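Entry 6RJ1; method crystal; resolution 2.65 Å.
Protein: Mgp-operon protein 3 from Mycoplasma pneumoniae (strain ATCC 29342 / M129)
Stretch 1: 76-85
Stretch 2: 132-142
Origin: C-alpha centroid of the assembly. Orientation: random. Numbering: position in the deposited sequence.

Stretch 1 76-85: NTNQNALSFD
Stretch 2 132-142: IKLALPYVKQE

The side chain of Asn80 behaves like a piece of backbone. Its amide holds the other stretch at two points. ND2 of Asn80 donates to O of Pro137 at 2.9 Å, nearly straight at 169°. OD1 of Asn80 accepts from N of Val139 at 3.0 Å, with an angle of 150°. The same OD1 of Asn80 accepts from N of Leu82 in its own stretch at 3.2 Å. Asn80 takes chi1 t (-163°) with chi2 -11°, which lets the amide reach the other backbone although its CA-to-CB bond points sideways. OD1 of Asn80 also lies 3.0 Å from O of Val139; both are acceptors, so this is no hydrogen bond.

Next to these bonds the backbones form a single bridge, Asn80 with Lys140, CA to CA 4.9 Å. Two hydrogen bonds make it. N of Gln141 donates to O of Gln79 at 3.1 Å and 173°. N of Ala81 donates to O of Val139 at 2.8 Å and 174°. CA of Asn80 also approaches O of Val139 at 3.4 Å, a CA-H...O contact. The end-to-end directions of the two touching parts differ by 138°. Asn80 is extended (phi/psi -71/131), as is Lys140 (-73/127). Ala81 turns at -69/-26, and strand 82-84 follows. In the other stretch, the chain from Leu136 to Gln141 stays extended without being strand.

Before the bridge, Thr77 has positive phi (60/-6). O of Thr77 accepts from NZ of Lys140 at 2.8 Å. The Lys140 CA-to-CB bond points away, but the chain (chi1 t, chi2 -120°, chi3 t, chi4 p) brings its amine back. OH of Tyr138 gives a weak hydrogen bond to O of Asn78, 3.3 Å; this oxygen lies at the ring edge. Tyr138 has chi1 t and chi2 88°.

Apolar contacts begin at Ala81, the residue after Asn80. The CA-to-CB bonds of Ala81 and Leu82 point toward the other stretch. CB of Ala81 is 4.0 Å from CG1 of Val139 (chi1 p). Leu82, with chi1 -112° and chi2 39°, sets CD2 at 3.8 Å from CG of Pro137 and 4.1 Å from CG1 of Val139.

The CA-to-CB bond of Leu136 points toward stretch 1 (chi1 -103°, chi2 -20°). CD2 of Leu136 sits over one face of the Phe84 ring, 3.4 Å from the ring centroid and 5° off the normal, a CH-pi contact. Phe84 has chi1 m and chi2 -71°. O of Leu134 lies at the ring edge, 4.1 Å from CZ of Phe84. NZ of Lys133 comes within 3.6 Å of CE2 of Phe84. The contact buries 823 Å², both sides summed.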

# COMPACT_ATOMS: atom_id res chain seq x y z
N ASN A 76 33.76 -12.77 6.96
CA ASN A 76 33.26 -13.72 5.96
C ASN A 76 32.99 -12.96 4.65
O ASN A 76 33.10 -13.55 3.57
CB ASN A 76 31.97 -14.40 6.45
CG ASN A 76 31.48 -15.52 5.56
OD1 ASN A 76 30.84 -15.29 4.52
ND2 ASN A 76 31.76 -16.75 5.94
N THR A 77 32.64 -11.66 4.77
CA THR A 77 32.34 -10.68 3.71
C THR A 77 31.13 -11.10 2.82
O THR A 77 30.69 -10.29 2.00
CB THR A 77 33.58 -10.29 2.85
OG1 THR A 77 34.80 -10.70 3.47
CG2 THR A 77 33.63 -8.80 2.54
N ASN A 78 30.57 -12.32 3.01
CA ASN A 78 29.42 -12.79 2.22
C ASN A 78 28.23 -13.25 3.10
O ASN A 78 27.40 -14.06 2.67
CB ASN A 78 29.84 -13.86 1.21
CG ASN A 78 29.93 -13.34 -0.21
OD1 ASN A 78 31.01 -13.08 -0.74
ND2 ASN A 78 28.78 -13.16 -0.86
N GLN A 79 28.14 -12.70 4.33
CA GLN A 79 27.07 -13.02 5.26
C GLN A 79 25.94 -11.97 5.21
O GLN A 79 26.21 -10.77 5.16
CB GLN A 79 27.62 -13.17 6.69
CG GLN A 79 26.95 -14.29 7.49
CD GLN A 79 27.53 -15.67 7.26
OE1 GLN A 79 27.95 -16.05 6.16
NE2 GLN A 79 27.53 -16.48 8.31
N ASN A 80 24.69 -12.45 5.20
CA ASN A 80 23.50 -11.60 5.16
C ASN A 80 23.32 -10.88 6.49
O ASN A 80 23.40 -11.51 7.55
CB ASN A 80 22.25 -12.43 4.81
CG ASN A 80 21.04 -11.65 4.34
OD1 ASN A 80 20.96 -10.42 4.42
ND2 ASN A 80 20.05 -12.36 3.85
N ALA A 81 23.11 -9.55 6.44
CA ALA A 81 22.91 -8.69 7.61
C ALA A 81 21.58 -9.00 8.26
O ALA A 81 21.40 -8.80 9.46
CB ALA A 81 22.96 -7.23 7.20
N LEU A 82 20.65 -9.52 7.44
CA LEU A 82 19.30 -9.96 7.79
C LEU A 82 19.34 -11.45 8.12
O LEU A 82 19.90 -12.25 7.36
CB LEU A 82 18.38 -9.69 6.59
CG LEU A 82 17.29 -8.62 6.73
CD1 LEU A 82 17.77 -7.41 7.50
CD2 LEU A 82 16.78 -8.20 5.37
N SER A 83 18.80 -11.82 9.29
CA SER A 83 18.72 -13.22 9.75
C SER A 83 17.59 -13.41 10.74
O SER A 83 17.09 -12.43 11.31
CB SER A 83 20.04 -13.66 10.38
OG SER A 83 20.33 -12.88 11.52
N PHE A 84 17.18 -14.66 10.94
CA PHE A 84 16.14 -14.98 11.90
C PHE A 84 16.78 -15.13 13.29
O PHE A 84 17.81 -15.79 13.42
CB PHE A 84 15.37 -16.25 11.51
CG PHE A 84 14.51 -16.16 10.27
CD1 PHE A 84 13.34 -15.40 10.27
CD2 PHE A 84 14.84 -16.87 9.12
CE1 PHE A 84 12.54 -15.33 9.13
CE2 PHE A 84 14.02 -16.80 7.98
CZ PHE A 84 12.89 -16.02 7.99
N ASP A 85 16.20 -14.47 14.30
CA ASP A 85 16.66 -14.50 15.68
C ASP A 85 16.00 -15.66 16.43
O ASP A 85 14.99 -15.47 17.12
CB ASP A 85 16.42 -13.15 16.39
CG ASP A 85 17.38 -12.88 17.53
OD1 ASP A 85 17.36 -13.65 18.53
OD2 ASP A 85 18.18 -11.92 17.42
N ILE A 132 7.78 -24.69 1.00
CA ILE A 132 8.85 -23.82 0.50
C ILE A 132 9.01 -22.67 1.50
O ILE A 132 8.07 -21.90 1.73
CB ILE A 132 8.59 -23.32 -0.96
CG1 ILE A 132 8.34 -24.49 -1.94
CG2 ILE A 132 9.73 -22.41 -1.47
CD1 ILE A 132 6.94 -24.60 -2.43
N LYS A 133 10.20 -22.58 2.11
CA LYS A 133 10.53 -21.55 3.09
C LYS A 133 10.69 -20.19 2.41
O LYS A 133 11.27 -20.09 1.33
CB LYS A 133 11.83 -21.93 3.81
CG LYS A 133 12.00 -21.34 5.19
CD LYS A 133 13.22 -21.97 5.80
CE LYS A 133 13.51 -21.50 7.19
NZ LYS A 133 14.34 -20.28 7.18
N LEU A 134 10.16 -19.15 3.04
CA LEU A 134 10.26 -17.79 2.51
C LEU A 134 11.40 -17.11 3.23
O LEU A 134 11.21 -16.51 4.29
CB LEU A 134 8.93 -17.04 2.66
CG LEU A 134 7.71 -17.65 1.97
CD1 LEU A 134 6.48 -16.84 2.28
CD2 LEU A 134 7.91 -17.78 0.45
N ALA A 135 12.60 -17.28 2.70
CA ALA A 135 13.82 -16.73 3.26
C ALA A 135 13.90 -15.21 3.13
O ALA A 135 13.40 -14.63 2.16
CB ALA A 135 15.02 -17.37 2.60
N LEU A 136 14.52 -14.57 4.14
CA LEU A 136 14.76 -13.14 4.22
C LEU A 136 15.49 -12.65 2.94
O LEU A 136 16.32 -13.41 2.40
CB LEU A 136 15.70 -12.88 5.42
CG LEU A 136 15.16 -12.33 6.76
CD1 LEU A 136 13.83 -11.64 6.64
CD2 LEU A 136 15.22 -13.34 7.84
N PRO A 137 15.26 -11.40 2.46
CA PRO A 137 16.02 -10.92 1.29
C PRO A 137 17.51 -10.81 1.61
O PRO A 137 17.88 -10.81 2.79
CB PRO A 137 15.40 -9.56 0.99
CG PRO A 137 14.83 -9.12 2.28
CD PRO A 137 14.36 -10.35 2.98
N TYR A 138 18.38 -10.75 0.58
CA TYR A 138 19.81 -10.66 0.83
C TYR A 138 20.33 -9.21 0.86
O TYR A 138 20.01 -8.41 -0.01
CB TYR A 138 20.62 -11.53 -0.13
CG TYR A 138 22.11 -11.54 0.16
CD1 TYR A 138 22.67 -12.46 1.04
CD2 TYR A 138 22.96 -10.62 -0.45
CE1 TYR A 138 24.04 -12.46 1.32
CE2 TYR A 138 24.32 -10.59 -0.16
CZ TYR A 138 24.86 -11.52 0.72
OH TYR A 138 26.21 -11.50 0.98
N VAL A 139 21.15 -8.91 1.87
CA VAL A 139 21.84 -7.64 2.07
C VAL A 139 23.18 -7.94 2.76
O VAL A 139 23.19 -8.45 3.88
CB VAL A 139 20.99 -6.51 2.70
CG1 VAL A 139 20.49 -6.85 4.10
CG2 VAL A 139 21.75 -5.18 2.69
N LYS A 140 24.29 -7.70 2.05
CA LYS A 140 25.63 -8.02 2.52
C LYS A 140 26.12 -7.08 3.61
O LYS A 140 26.08 -5.86 3.44
CB LYS A 140 26.60 -8.11 1.32
CG LYS A 140 28.10 -8.23 1.64
CD LYS A 140 28.87 -7.04 1.06
CE LYS A 140 30.36 -7.09 1.28
NZ LYS A 140 31.03 -8.04 0.35
N GLN A 141 26.57 -7.67 4.75
CA GLN A 141 27.14 -6.94 5.89
C GLN A 141 28.46 -6.39 5.39
O GLN A 141 29.30 -7.15 4.90
CB GLN A 141 27.34 -7.88 7.08
CG GLN A 141 26.74 -7.31 8.36
CD GLN A 141 27.01 -8.18 9.55
OE1 GLN A 141 27.76 -7.79 10.46
NE2 GLN A 141 26.39 -9.36 9.60
N GLU A 142 28.62 -5.07 5.43
CA GLU A 142 29.77 -4.40 4.83
C GLU A 142 31.09 -4.58 5.60
O GLU A 142 31.64 -5.67 5.52
CB GLU A 142 29.44 -2.93 4.54
CG GLU A 142 28.34 -2.85 3.49
CD GLU A 142 28.36 -1.65 2.58
OE1 GLU A 142 28.46 -0.51 3.09
OE2 GLU A 142 28.25 -1.85 1.35